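Local coordinates for protein CbbY (Rhodobacter sphaeroides, PDB 4UAS), which dephosphorylates xylulose-1,5-bisphosphate, a potent Rubisco inhibitor made by Rubisco itself, with high selectivity and with magnesium as cofactor, at residues 19-23 with 84-88; 26-30 with 77-81; 34-38 with 54-59; 39-43 with 197-201; 151-157 with 179-184. All coordinates share one frame; numbering follows the deposited sequence. Where two conformers were deposited one is given.

Contact 1: 19-23 with 84-88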
# COMPACT_ATOMS: atom_id res chain seq x y z
N LEU A 19 -0.07 -11.46 4.97
CA LEU A 19 0.51 -11.21 6.26
C LEU A 19 -0.36 -10.29 7.10
O LEU A 19 -0.47 -10.49 8.33
CB LEU A 19 1.96 -10.67 6.10
CG LEU A 19 2.84 -10.83 7.37
CD1 LEU A 19 3.21 -12.30 7.55
CD2 LEU A 19 4.11 -10.02 7.19
N HIS A 20 -0.93 -9.25 6.51
CA HIS A 20 -1.90 -8.46 7.22
C HIS A 20 -3.05 -9.30 7.72
O HIS A 20 -3.48 -9.15 8.86
CB HIS A 20 -2.47 -7.34 6.32
CG HIS A 20 -1.55 -6.18 6.13
ND1 HIS A 20 -1.24 -5.32 7.14
CD2 HIS A 20 -0.90 -5.75 5.01
CE1 HIS A 20 -0.40 -4.41 6.65
NE2 HIS A 20 -0.19 -4.63 5.38
N ARG A 21 -3.61 -10.19 6.89
CA ARG A 21 -4.72 -11.05 7.29
C ARG A 21 -4.35 -11.91 8.47
O ARG A 21 -5.12 -12.01 9.45
CB ARG A 21 -5.21 -11.88 6.12
CG ARG A 21 -6.51 -12.65 6.43
CD ARG A 21 -7.03 -13.42 5.22
NE ARG A 21 -6.23 -14.55 4.82
CZ ARG A 21 -6.41 -15.81 5.23
NH1 ARG A 21 -7.35 -16.13 6.07
NH2 ARG A 21 -5.62 -16.75 4.75
N ARG A 22 -3.15 -12.48 8.46
CA ARG A 22 -2.65 -13.26 9.58
C ARG A 22 -2.59 -12.38 10.82
O ARG A 22 -2.97 -12.80 11.92
CB ARG A 22 -1.28 -13.86 9.25
CG ARG A 22 -0.60 -14.60 10.40
CD ARG A 22 0.71 -15.26 9.97
NE ARG A 22 1.31 -15.85 11.17
CZ ARG A 22 2.57 -16.30 11.19
NH1 ARG A 22 3.30 -16.23 10.14
NH2 ARG A 22 3.07 -16.75 12.31
N ALA A 23 -2.01 -11.18 10.71
CA ALA A 23 -1.89 -10.30 11.86
C ALA A 23 -3.27 -9.97 12.43
O ALA A 23 -3.47 -9.92 13.65
CB ALA A 23 -1.16 -9.04 11.50
N ALA A 84 6.03 -7.23 13.87
CA ALA A 84 6.82 -8.36 14.34
C ALA A 84 6.91 -9.44 13.25
O ALA A 84 7.98 -10.00 12.98
CB ALA A 84 6.28 -8.96 15.62
N LEU A 85 5.78 -9.70 12.58
CA LEU A 85 5.78 -10.72 11.52
C LEU A 85 6.67 -10.32 10.35
O LEU A 85 7.38 -11.16 9.80
CB LEU A 85 4.36 -11.03 11.06
CG LEU A 85 3.42 -11.80 12.00
CD1 LEU A 85 1.96 -11.69 11.55
CD2 LEU A 85 3.88 -13.23 12.10
N MET A 86 6.65 -9.04 9.99
CA MET A 86 7.49 -8.54 8.97
C MET A 86 8.96 -8.75 9.27
O MET A 86 9.74 -9.07 8.36
CB MET A 86 7.17 -7.07 8.75
CG MET A 86 7.97 -6.43 7.66
SD MET A 86 7.78 -7.11 6.00
CE MET A 86 6.13 -6.75 5.77
N ALA A 87 9.38 -8.56 10.53
CA ALA A 87 10.77 -8.72 10.92
C ALA A 87 11.24 -10.13 10.82
O ALA A 87 12.45 -10.38 10.84
CB ALA A 87 10.98 -8.20 12.31
N GLU A 88 10.37 -11.10 10.75
CA GLU A 88 10.84 -12.49 10.49
C GLU A 88 11.60 -12.64 9.09
O GLU A 88 12.27 -13.63 8.86
CB GLU A 88 9.67 -13.41 10.53
CG GLU A 88 9.16 -13.43 12.00
CD GLU A 88 7.99 -14.43 12.29
OE1 GLU A 88 7.53 -15.15 11.35
OE2 GLU A 88 7.48 -14.50 13.44

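Contact 2: 26-30 with 77-81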
# COMPACT_ATOMS: atom_id res chain seq x y z
N GLU A 26 -4.65 -13.32 14.16
CA GLU A 26 -3.94 -13.60 15.40
C GLU A 26 -4.28 -12.61 16.50
O GLU A 26 -4.31 -12.96 17.67
CB GLU A 26 -2.45 -13.72 15.10
CG GLU A 26 -2.06 -14.94 14.31
CD GLU A 26 -0.59 -15.15 14.10
OE1 GLU A 26 0.22 -14.30 14.53
OE2 GLU A 26 -0.24 -16.19 13.48
N THR A 27 -4.49 -11.36 16.12
CA THR A 27 -4.88 -10.32 17.07
C THR A 27 -6.27 -10.64 17.65
O THR A 27 -6.51 -10.57 18.84
CB THR A 27 -4.82 -8.96 16.43
OG1 THR A 27 -3.49 -8.65 16.05
CG2 THR A 27 -5.30 -7.89 17.44
N PHE A 28 -7.16 -11.01 16.78
CA PHE A 28 -8.52 -11.35 17.21
C PHE A 28 -8.46 -12.53 18.21
O PHE A 28 -9.12 -12.50 19.24
CB PHE A 28 -9.38 -11.73 16.02
CG PHE A 28 -9.58 -10.60 14.98
CD1 PHE A 28 -9.37 -9.28 15.27
CD2 PHE A 28 -9.99 -10.96 13.71
CE1 PHE A 28 -9.54 -8.32 14.29
CE2 PHE A 28 -10.14 -10.02 12.73
CZ PHE A 28 -9.92 -8.67 13.01
N ALA A 29 -7.67 -13.57 17.89
CA ALA A 29 -7.60 -14.69 18.80
C ALA A 29 -7.03 -14.25 20.14
O ALA A 29 -7.53 -14.68 21.19
CB ALA A 29 -6.75 -15.81 18.20
N ALA A 30 -5.98 -13.43 20.13
CA ALA A 30 -5.38 -12.97 21.36
C ALA A 30 -6.29 -12.13 22.20
O ALA A 30 -6.21 -12.15 23.45
CB ALA A 30 -4.08 -12.20 21.05
N ALA A 77 -2.81 -3.07 18.30
CA ALA A 77 -2.33 -4.41 18.59
C ALA A 77 -2.01 -5.18 17.28
O ALA A 77 -1.01 -5.87 17.18
CB ALA A 77 -3.36 -5.14 19.42
N LYS A 78 -2.88 -5.03 16.31
CA LYS A 78 -2.67 -5.71 15.03
C LYS A 78 -1.45 -5.14 14.29
O LYS A 78 -0.71 -5.91 13.68
CB LYS A 78 -3.93 -5.59 14.17
CG LYS A 78 -3.78 -6.14 12.74
CD LYS A 78 -3.40 -5.04 11.73
CE LYS A 78 -2.90 -5.60 10.42
NZ LYS A 78 -2.61 -4.56 9.44
N THR A 79 -1.21 -3.82 14.41
CA THR A 79 -0.04 -3.22 13.82
C THR A 79 1.22 -3.75 14.42
O THR A 79 2.16 -4.10 13.72
CB THR A 79 -0.14 -1.69 13.87
OG1 THR A 79 -1.28 -1.27 13.16
CG2 THR A 79 1.12 -1.01 13.31
N GLU A 80 1.25 -3.80 15.76
CA GLU A 80 2.40 -4.37 16.45
C GLU A 80 2.67 -5.80 15.97
O GLU A 80 3.83 -6.20 15.75
CB GLU A 80 2.17 -4.33 17.94
CG GLU A 80 2.15 -2.90 18.51
CD GLU A 80 1.68 -2.82 19.93
OE1 GLU A 80 1.33 -3.89 20.53
OE2 GLU A 80 1.62 -1.69 20.46
N ARG A 81 1.61 -6.60 15.80
CA ARG A 81 1.79 -7.98 15.33
C ARG A 81 2.33 -8.01 13.90
O ARG A 81 3.22 -8.81 13.62
CB ARG A 81 0.51 -8.81 15.47
CG ARG A 81 0.09 -9.19 16.89
CD ARG A 81 -1.11 -10.13 17.00
NE ARG A 81 -1.32 -10.53 18.37
CZ ARG A 81 -0.85 -11.68 18.89
NH1 ARG A 81 -1.07 -11.96 20.17
NH2 ARG A 81 -0.22 -12.58 18.14
O HOH W 1 1.60 -12.54 15.52

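Contact 3: 34-38 with 54-59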
# COMPACT_ATOMS: atom_id res chain seq x y z
N ASP A 34 -14.29 -14.14 18.73
CA ASP A 34 -14.53 -15.19 17.79
C ASP A 34 -14.33 -14.80 16.33
O ASP A 34 -14.44 -15.66 15.42
CB ASP A 34 -15.91 -15.83 18.00
CG ASP A 34 -17.07 -14.96 17.69
OD1 ASP A 34 -16.92 -13.74 17.67
OD2 ASP A 34 -18.18 -15.50 17.45
N TRP A 35 -13.94 -13.58 16.07
CA TRP A 35 -13.82 -13.09 14.70
C TRP A 35 -12.68 -13.79 13.98
O TRP A 35 -11.62 -14.05 14.54
CB TRP A 35 -13.50 -11.57 14.69
CG TRP A 35 -14.33 -10.74 15.59
CD1 TRP A 35 -15.60 -10.97 16.06
CD2 TRP A 35 -13.96 -9.46 16.07
NE1 TRP A 35 -15.99 -9.95 16.88
CE2 TRP A 35 -15.00 -8.99 16.88
CE3 TRP A 35 -12.81 -8.67 15.90
CZ2 TRP A 35 -14.94 -7.75 17.52
CZ3 TRP A 35 -12.73 -7.44 16.58
CH2 TRP A 35 -13.81 -6.97 17.35
N PHE A 36 -12.91 -14.09 12.69
CA PHE A 36 -11.88 -14.75 11.88
C PHE A 36 -12.18 -14.41 10.42
O PHE A 36 -13.31 -14.61 9.97
CB PHE A 36 -11.88 -16.28 12.09
CG PHE A 36 -10.87 -16.94 11.27
CD1 PHE A 36 -9.51 -16.96 11.72
CD2 PHE A 36 -11.11 -17.44 10.06
CE1 PHE A 36 -8.50 -17.54 10.99
CE2 PHE A 36 -10.12 -17.99 9.30
CZ PHE A 36 -8.80 -18.06 9.73
N TRP A 37 -11.20 -13.84 9.74
CA TRP A 37 -11.34 -13.46 8.36
C TRP A 37 -10.64 -14.43 7.41
O TRP A 37 -9.42 -14.53 7.37
CB TRP A 37 -10.74 -12.06 8.15
CG TRP A 37 -11.47 -10.96 8.90
CD1 TRP A 37 -12.64 -11.02 9.49
CD2 TRP A 37 -11.00 -9.61 9.05
NE1 TRP A 37 -12.99 -9.82 10.06
CE2 TRP A 37 -11.99 -8.92 9.78
CE3 TRP A 37 -9.86 -8.89 8.64
CZ2 TRP A 37 -11.87 -7.57 10.09
CZ3 TRP A 37 -9.77 -7.57 8.98
CH2 TRP A 37 -10.75 -6.90 9.68
N ASP A 38 -11.46 -15.22 6.71
CA ASP A 38 -10.95 -16.10 5.67
C ASP A 38 -10.63 -15.30 4.41
O ASP A 38 -10.96 -14.12 4.32
CB ASP A 38 -11.81 -17.35 5.44
CG ASP A 38 -13.20 -17.09 4.99
OD1 ASP A 38 -13.48 -16.09 4.29
OD2 ASP A 38 -14.09 -18.00 5.31
N ARG A 54 -11.39 -0.70 7.98
CA ARG A 54 -11.78 -2.06 7.62
C ARG A 54 -12.40 -2.76 8.86
O ARG A 54 -13.41 -3.42 8.73
CB ARG A 54 -10.54 -2.85 7.15
CG ARG A 54 -10.87 -4.17 6.57
CD ARG A 54 -9.68 -4.87 5.93
NE ARG A 54 -9.21 -4.07 4.84
CZ ARG A 54 -7.99 -3.71 4.62
NH1 ARG A 54 -6.98 -4.34 5.21
NH2 ARG A 54 -7.73 -2.71 3.78
N ILE A 55 -11.79 -2.60 10.03
CA ILE A 55 -12.41 -3.16 11.25
C ILE A 55 -13.78 -2.58 11.45
O ILE A 55 -14.74 -3.28 11.76
CB ILE A 55 -11.47 -2.97 12.48
CG1 ILE A 55 -10.17 -3.75 12.34
CG2 ILE A 55 -12.22 -3.35 13.76
CD1 ILE A 55 -9.09 -3.24 13.27
N ALA A 56 -13.91 -1.24 11.32
CA ALA A 56 -15.18 -0.59 11.53
C ALA A 56 -16.25 -1.12 10.60
O ALA A 56 -17.41 -1.37 11.00
CB ALA A 56 -15.03 0.93 11.38
N ARG A 57 -15.89 -1.33 9.33
CA ARG A 57 -16.83 -1.87 8.36
C ARG A 57 -17.30 -3.28 8.77
O ARG A 57 -18.50 -3.60 8.77
CB ARG A 57 -16.22 -1.94 6.97
CG ARG A 57 -17.00 -2.74 5.97
CD ARG A 57 -16.37 -2.77 4.62
NE ARG A 57 -16.95 -3.75 3.74
CZ ARG A 57 -16.45 -4.05 2.55
NH1 ARG A 57 -15.41 -3.37 2.07
NH2 ARG A 57 -16.97 -5.04 1.84
N PHE A 58 -16.35 -4.12 9.13
CA PHE A 58 -16.67 -5.48 9.59
C PHE A 58 -17.61 -5.41 10.78
O PHE A 58 -18.60 -6.16 10.84
CB PHE A 58 -15.39 -6.17 9.95
CG PHE A 58 -15.58 -7.44 10.73
CD1 PHE A 58 -16.08 -8.58 10.16
CD2 PHE A 58 -15.21 -7.47 12.06
CE1 PHE A 58 -16.26 -9.70 10.89
CE2 PHE A 58 -15.34 -8.62 12.84
CZ PHE A 58 -15.89 -9.74 12.21
N LEU A 59 -17.35 -4.54 11.75
CA LEU A 59 -18.17 -4.45 12.96
C LEU A 59 -19.58 -3.96 12.73
O LEU A 59 -20.48 -4.22 13.52
CB LEU A 59 -17.48 -3.65 14.07
CG LEU A 59 -16.23 -4.23 14.61
CD1 LEU A 59 -15.52 -3.28 15.59
CD2 LEU A 59 -16.49 -5.57 15.25

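Contact 4: 39-43 with 197-201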
# COMPACT_ATOMS: atom_id res chain seq x y z
N ARG A 39 -10.00 -15.92 3.43
CA ARG A 39 -9.65 -15.21 2.21
C ARG A 39 -10.83 -14.62 1.46
O ARG A 39 -10.76 -13.54 0.91
CB ARG A 39 -8.86 -16.08 1.25
CG ARG A 39 -7.46 -16.31 1.62
CD ARG A 39 -6.77 -17.17 0.61
NE ARG A 39 -5.36 -17.24 0.78
CZ ARG A 39 -4.55 -17.90 -0.03
NH1 ARG A 39 -5.00 -18.58 -1.07
NH2 ARG A 39 -3.27 -17.93 0.19
N GLU A 40 -11.93 -15.38 1.43
CA GLU A 40 -13.10 -14.91 0.73
C GLU A 40 -13.61 -13.60 1.36
O GLU A 40 -13.92 -12.62 0.66
CB GLU A 40 -14.20 -16.00 0.75
CG GLU A 40 -15.50 -15.56 0.15
CD GLU A 40 -16.53 -16.67 -0.02
OE1 GLU A 40 -16.23 -17.84 0.08
OE2 GLU A 40 -17.63 -16.38 -0.45
N GLU A 41 -13.72 -13.59 2.70
CA GLU A 41 -14.21 -12.38 3.35
C GLU A 41 -13.15 -11.26 3.25
O GLU A 41 -13.49 -10.09 3.06
CB GLU A 41 -14.61 -12.66 4.78
CG GLU A 41 -15.03 -11.44 5.55
CD GLU A 41 -15.82 -11.72 6.77
OE1 GLU A 41 -15.71 -12.81 7.31
OE2 GLU A 41 -16.58 -10.87 7.20
N TYR A 42 -11.88 -11.60 3.39
CA TYR A 42 -10.86 -10.56 3.33
C TYR A 42 -10.81 -9.90 1.98
O TYR A 42 -10.62 -8.65 1.87
CB TYR A 42 -9.49 -11.17 3.75
CG TYR A 42 -8.49 -10.10 4.14
CD1 TYR A 42 -8.74 -9.25 5.23
CD2 TYR A 42 -7.32 -9.89 3.42
CE1 TYR A 42 -7.84 -8.29 5.65
CE2 TYR A 42 -6.41 -8.94 3.81
CZ TYR A 42 -6.64 -8.14 4.90
OH TYR A 42 -5.79 -7.13 5.27
N ARG A 43 -11.01 -10.62 0.90
CA ARG A 43 -11.04 -10.00 -0.45
C ARG A 43 -12.09 -8.93 -0.55
O ARG A 43 -11.85 -7.90 -1.16
CB ARG A 43 -11.26 -11.09 -1.48
CG ARG A 43 -11.18 -10.56 -2.94
CD ARG A 43 -11.42 -11.66 -3.96
NE ARG A 43 -10.32 -12.62 -3.91
CZ ARG A 43 -9.19 -12.61 -4.58
NH1 ARG A 43 -8.92 -11.67 -5.53
NH2 ARG A 43 -8.27 -13.45 -4.25
N PHE A 197 -2.73 -11.06 -6.01
CA PHE A 197 -3.69 -12.04 -5.68
C PHE A 197 -5.12 -11.49 -5.40
O PHE A 197 -6.14 -12.00 -5.89
CB PHE A 197 -3.19 -12.89 -4.43
CG PHE A 197 -4.18 -13.90 -3.96
CD1 PHE A 197 -4.48 -14.98 -4.72
CD2 PHE A 197 -4.75 -13.82 -2.68
CE1 PHE A 197 -5.38 -15.90 -4.31
CE2 PHE A 197 -5.63 -14.76 -2.26
CZ PHE A 197 -5.98 -15.80 -3.07
N TYR A 198 -5.16 -10.50 -4.53
CA TYR A 198 -6.43 -10.00 -4.06
C TYR A 198 -7.08 -8.99 -4.99
O TYR A 198 -8.19 -8.57 -4.75
CB TYR A 198 -6.29 -9.41 -2.68
CG TYR A 198 -6.30 -10.41 -1.58
CD1 TYR A 198 -5.18 -10.63 -0.77
CD2 TYR A 198 -7.45 -11.09 -1.27
CE1 TYR A 198 -5.23 -11.51 0.29
CE2 TYR A 198 -7.51 -12.01 -0.19
CZ TYR A 198 -6.39 -12.20 0.57
OH TYR A 198 -6.51 -13.06 1.64
N THR A 199 -6.40 -8.57 -6.07
CA THR A 199 -6.90 -7.55 -6.99
C THR A 199 -7.03 -7.97 -8.43
O THR A 199 -7.47 -7.20 -9.24
CB THR A 199 -6.11 -6.26 -6.87
OG1 THR A 199 -4.77 -6.55 -7.28
CG2 THR A 199 -6.18 -5.67 -5.48
N ARG A 200 -6.63 -9.19 -8.73
CA ARG A 200 -6.60 -9.63 -10.10
C ARG A 200 -7.97 -9.62 -10.81
O ARG A 200 -8.03 -9.46 -12.04
CB ARG A 200 -5.97 -10.99 -10.22
CG ARG A 200 -5.33 -11.11 -11.58
CD ARG A 200 -4.64 -12.43 -11.60
NE ARG A 200 -3.60 -12.63 -10.55
CZ ARG A 200 -2.41 -12.05 -10.62
NH1 ARG A 200 -1.53 -12.30 -9.67
NH2 ARG A 200 -2.16 -11.24 -11.56
N HIS A 201 -9.03 -9.75 -10.01
CA HIS A 201 -10.40 -9.77 -10.51
C HIS A 201 -10.86 -8.36 -10.91
O HIS A 201 -11.97 -8.21 -11.49
CB HIS A 201 -11.35 -10.36 -9.47
CG HIS A 201 -11.49 -9.50 -8.26
ND1 HIS A 201 -10.55 -9.44 -7.26
CD2 HIS A 201 -12.46 -8.65 -7.90
CE1 HIS A 201 -10.91 -8.60 -6.33
NE2 HIS A 201 -12.07 -8.09 -6.71
O HOH W 2 -9.92 -7.00 -3.07

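Contact 5: 151-157 with 179-184. With PO4 (phosphate ion), chain C.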
# COMPACT_ATOMS: atom_id res chain seq x y z
N LYS A 151 -7.63 6.38 0.07
CA LYS A 151 -7.89 5.86 -1.29
C LYS A 151 -9.24 5.14 -1.28
O LYS A 151 -9.52 4.37 -0.36
CB LYS A 151 -6.77 4.93 -1.76
CG LYS A 151 -5.37 5.58 -1.78
CD LYS A 151 -4.33 4.62 -2.37
CE LYS A 151 -2.92 5.01 -2.05
NZ LYS A 151 -1.96 3.94 -2.44
N PRO A 152 -10.13 5.39 -2.23
CA PRO A 152 -9.89 5.99 -3.55
C PRO A 152 -9.80 7.51 -3.62
O PRO A 152 -9.54 8.05 -4.68
CB PRO A 152 -11.09 5.51 -4.37
CG PRO A 152 -12.19 5.39 -3.34
CD PRO A 152 -11.49 4.82 -2.13
N SER A 153 -9.95 8.21 -2.50
CA SER A 153 -9.68 9.65 -2.53
C SER A 153 -8.25 9.88 -2.96
O SER A 153 -7.33 9.22 -2.48
CB SER A 153 -9.83 10.31 -1.15
OG SER A 153 -9.30 11.62 -1.17
N PRO A 154 -8.01 10.89 -3.85
CA PRO A 154 -6.63 11.25 -4.25
C PRO A 154 -5.82 11.98 -3.17
O PRO A 154 -4.66 12.28 -3.44
CB PRO A 154 -6.86 12.17 -5.46
CG PRO A 154 -8.25 11.83 -5.93
CD PRO A 154 -9.01 11.60 -4.65
N ASP A 155 -6.43 12.30 -2.02
CA ASP A 155 -5.75 13.20 -1.10
C ASP A 155 -4.34 12.76 -0.70
O ASP A 155 -3.48 13.62 -0.55
CB ASP A 155 -6.64 13.48 0.07
CG ASP A 155 -7.85 14.40 -0.33
OD1 ASP A 155 -7.81 14.97 -1.48
OD2 ASP A 155 -8.74 14.59 0.49
N ILE A 156 -4.08 11.47 -0.50
CA ILE A 156 -2.77 11.05 -0.09
C ILE A 156 -1.73 11.33 -1.21
O ILE A 156 -0.57 11.65 -0.93
CB ILE A 156 -2.76 9.56 0.32
CG1 ILE A 156 -1.54 9.21 1.15
CG2 ILE A 156 -3.00 8.63 -0.85
CD1 ILE A 156 -1.48 9.93 2.51
N TYR A 157 -2.12 11.16 -2.48
CA TYR A 157 -1.26 11.52 -3.59
C TYR A 157 -1.04 13.00 -3.71
O TYR A 157 0.06 13.46 -4.01
CB TYR A 157 -1.79 10.93 -4.91
CG TYR A 157 -1.49 9.45 -5.13
CD1 TYR A 157 -2.44 8.47 -5.04
CD2 TYR A 157 -0.21 9.08 -5.47
CE1 TYR A 157 -2.13 7.13 -5.28
CE2 TYR A 157 0.12 7.77 -5.72
CZ TYR A 157 -0.82 6.79 -5.60
OH TYR A 157 -0.48 5.51 -5.90
N ASN A 179 -8.86 0.95 -6.22
CA ASN A 179 -8.89 2.10 -5.36
C ASN A 179 -7.64 2.95 -5.53
O ASN A 179 -7.70 4.19 -5.49
CB ASN A 179 -9.05 1.72 -3.91
CG ASN A 179 -10.43 1.32 -3.47
OD1 ASN A 179 -10.57 0.44 -2.51
ND2 ASN A 179 -11.40 1.89 -4.01
N GLY A 180 -6.52 2.29 -5.67
CA GLY A 180 -5.24 2.99 -5.86
C GLY A 180 -5.15 3.74 -7.20
O GLY A 180 -4.73 4.89 -7.25
N LEU A 181 -5.56 3.05 -8.26
CA LEU A 181 -5.62 3.65 -9.59
C LEU A 181 -6.46 4.89 -9.57
O LEU A 181 -6.12 5.94 -10.10
CB LEU A 181 -6.12 2.62 -10.59
CG LEU A 181 -6.44 3.15 -11.99
CD1 LEU A 181 -5.23 3.72 -12.70
CD2 LEU A 181 -7.04 2.06 -12.81
N ARG A 182 -7.67 4.78 -8.98
CA ARG A 182 -8.57 5.94 -8.93
C ARG A 182 -7.95 7.11 -8.18
O ARG A 182 -8.09 8.28 -8.59
CB ARG A 182 -9.89 5.55 -8.27
CG ARG A 182 -10.74 4.62 -9.11
CD ARG A 182 -11.94 4.08 -8.33
NE ARG A 182 -12.84 5.15 -7.99
CZ ARG A 182 -13.76 5.08 -7.06
NH1 ARG A 182 -13.89 4.01 -6.32
NH2 ARG A 182 -14.53 6.11 -6.89
N ALA A 183 -7.28 6.83 -7.07
CA ALA A 183 -6.64 7.86 -6.27
C ALA A 183 -5.55 8.52 -7.07
O ALA A 183 -5.45 9.77 -7.05
CB ALA A 183 -6.10 7.24 -5.01
N ALA A 184 -4.69 7.75 -7.76
CA ALA A 184 -3.64 8.34 -8.55
C ALA A 184 -4.18 9.20 -9.66
O ALA A 184 -3.72 10.32 -9.90
CB ALA A 184 -2.73 7.24 -9.09
P PO4 C . -1.85 0.54 0.16
O1 PO4 C . -2.61 1.92 -0.00
O2 PO4 C . -2.45 -0.16 1.45
O3 PO4 C . -0.35 0.61 0.38
O4 PO4 C . -2.18 -0.43 -1.02

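Contact 1: 19-23 with 84-88
Segments 19-23 and 84-88 come closest at Leu19 and Leu85, CA atoms 7.5 Å apart, and no hydrogen bond joins them. Their helices, 17-31 and 71-87, belong to the helical cap that CbbY, like related HAD phosphatases, carries over its Rossmann-like core, and the interface is apolar. With CG turned away from its own backbone N (chi1 -160°), Leu19 reaches across to the other helix: CD1 lies 3.9 Å from Leu85 CB, and CD2 is 4.1 Å from Met86 CE, the end of a chain folded back by its bends at chi2 and chi3. A serine in place of Leu19 would probably strip Leu85 CB and Met86 CE of the leucine methyls that meet them and open a gap between the helices. Leu85 uses its two methyls differently. Its CD1 packs against the small side chain of Ala23, CB to CD1 4.1 Å, while CD2 goes to Arg22. Arg22 is extended from CG to NE, its NE is held by a salt bridge to Glu26, one turn on, and one flat face is turned to the leucine: Leu85 CD2 sits 3.4 Å above the guanidinium plane, over its centre, and 3.5 Å from Arg22 CZ.

Contact 2: 26-30 with 77-81
Thr27 fits tightly against the turn that holds Ala77 and Lys78, its CA only 5.5 Å from that of Lys78, where the axes of the two short helical segments run 9.7 Å apart at 125°. OG1 lies 3.2 Å from Lys78 CA, while CG2 meets the methyl of Ala77, CG2 to CB 3.9 Å. The approach of OG1 is no hydrogen bond to the other helix; its polar partner is the carbonyl of Ala23, one turn back in its own helix. On the outer side, where Glu26 and Arg81 are partly exposed, the fit is looser, and Arg81 itself is modelled in two positions. In the one described here the side chain, extended from CG to NE, lies across helix 17-31 with a guanidinium face over Glu26 O, 3.8 Å from the plane. The carboxylate of Glu26 is turned 88° from that guanidinium, and with OE1 4.0 Å from Arg81 NH2 the pair makes no salt bridge; Glu26 OE2 is paired with Arg22 instead. Lys78 sends its amine the other way, past Phe24, to His20. This is helix-on-helix packing in the cap of an HAD phosphatase, one helix carrying Ala77 and Lys78, which belong to the substrate-binding site.

Contact 3: 34-38 with 54-59
The irregular segment 34-38 passes beside helix 51-61 with its backbone well clear, the closest CA atoms, those of Trp35 and Phe58, being 9.6 Å apart. Phe58, its CG swung away from the backbone N (chi1 167°), pushes its ring between the two indoles and makes two T-shaped stacks that use different parts of it. Its edge meets Trp35, CE2 lying 3.5 Å above the indole plane, with the planes at 73°. Its face receives the edge of Trp37: NE1 stands 3.2 Å above the phenyl plane, over the centre of the ring, and the planes meet at 74°. Leu59 adds its CD2 to Trp35, 3.5 Å from CZ2, and the six-membered end of Trp37 rests on the aliphatic parts of Arg54 and Ile55, CH2 to Ile55 CG1 being 4.2 Å. Replacing Phe58 by an alanine is likely to open a gap between the indoles and leave Trp37 NE1 without the ring it faces. Trp35 NE1 bonds to the carbonyl of Asp65. The cluster lies within the helical cap: Phe28 of helix 17-31 meets both tryptophans edge-to-face, Ile74 of helix 71-87 touches Trp35 and Ile55, and Asp38 caps the start of helix 39-45.

Contact 4: 39-43 with 197-201
Arg43 crosses from helix 39-45 to the loop 197-201, and its chain can be followed outward atom by atom. CB rests at the edge of the Tyr198 ring, 3.8 Å from CD2. CG and CD then run beside the imidazole of His201, CD 3.9 Å from CE1. A bend at chi3 (-66°) turns the guanidinium toward the loop backbone, one face over Tyr198 CD2. Its two end nitrogens both hold Phe197 O: NH1 at 2.8 Å, in the carbonyl plane and on a lone pair, and NH2 at 3.1 Å from above that plane. NH1 also donates to His201 ND1 at 3.3 Å, approaching 32° out of the imidazole plane, while NH2 stands over the face of the Phe197 ring in a cation-pi contact, Arg43 CZ lying 4.8 Å from the ring centroid. The bridge joins the helical cap of this HAD phosphatase to its core domain, since the loop follows core strand 190-193 and its Thr199 OG1 bonds to the carbonyl of Asp176, a magnesium ligand. Tyr42 turns its edge to the face of Tyr198 in a T-shaped pair, planes at 74°; Tyr42 OH pairs with Glu17 and Tyr198 OH with Glu18. One face of the Arg39 guanidinium, salt-bridged to Glu18 through NE, is met by the Phe197 ring at CE2 and CZ, Arg39 NH1 3.6 Å from Phe197 CZ. A water donates to both Arg43 O and Tyr198 O.

Contact 5: 151-157 with 179-184
Apolar and CH contacts carry most of the joint between segment 151-157 and helix 178-186, whose nearest CA atoms, those of Pro154 and Ala183, are 3.9 Å apart. Ala184 CA lies over the Tyr157 ring, 4.0 Å from its centroid, in a CH-pi contact, and the methyl of Ala183 meets Lys151 CG at 3.7 Å. Pro152, which follows a cis peptide bond, lies along Arg182 and covers one guanidinium face with CB and CG. Backbone carbonyls add two CA-H...O contacts, one each way: Pro152 CA to Asn179 O at 3.4 Å and Ala183 CA to Pro152 O at 3.3 Å. One capping bond shapes the turn, Asp155 N donating to Ser153 OG almost straight, at 166°. The charged interactions gather at Lys151. Extended beyond CG past Gly180 CA, it brings NZ to 3.2 Å from phosphate O1, a hydrogen bond, and the same amine is salt-bridged to Asp8 and Glu175; Glu175 also bonds Tyr157 OH. An amine bonded to both Asp8, the inferred nucleophile, and a bound phosphate would be expected to offset negative charge there, consistent with the lysine of HAD phosphatases that steadies the nucleophile and the phosphoryl group.

In the fold
Contacts 1 and 2 are successive stations along the same pair of helices, their centres 10 Å apart, and the short distance from His20 ND1 to Lys78 NZ, 2.8 Å, ties one to the other. Contact 3 is nested within the chain loops that both of them close; Phe28 packs on its tryptophans, and Arg21 NH1 lies 2.9 Å from Trp37 O. Contact 4 joins this cap to the core, with Tyr42 packed beside the substrate-binding residue Arg54 and the side chain of Thr199 about 6 Å from the magnesium ion. Contact 5 touches none of the others, coming within about 7 Å of contact 4 at nearest atoms, yet its Lys151 side chain lies about 5 Å from the same ion.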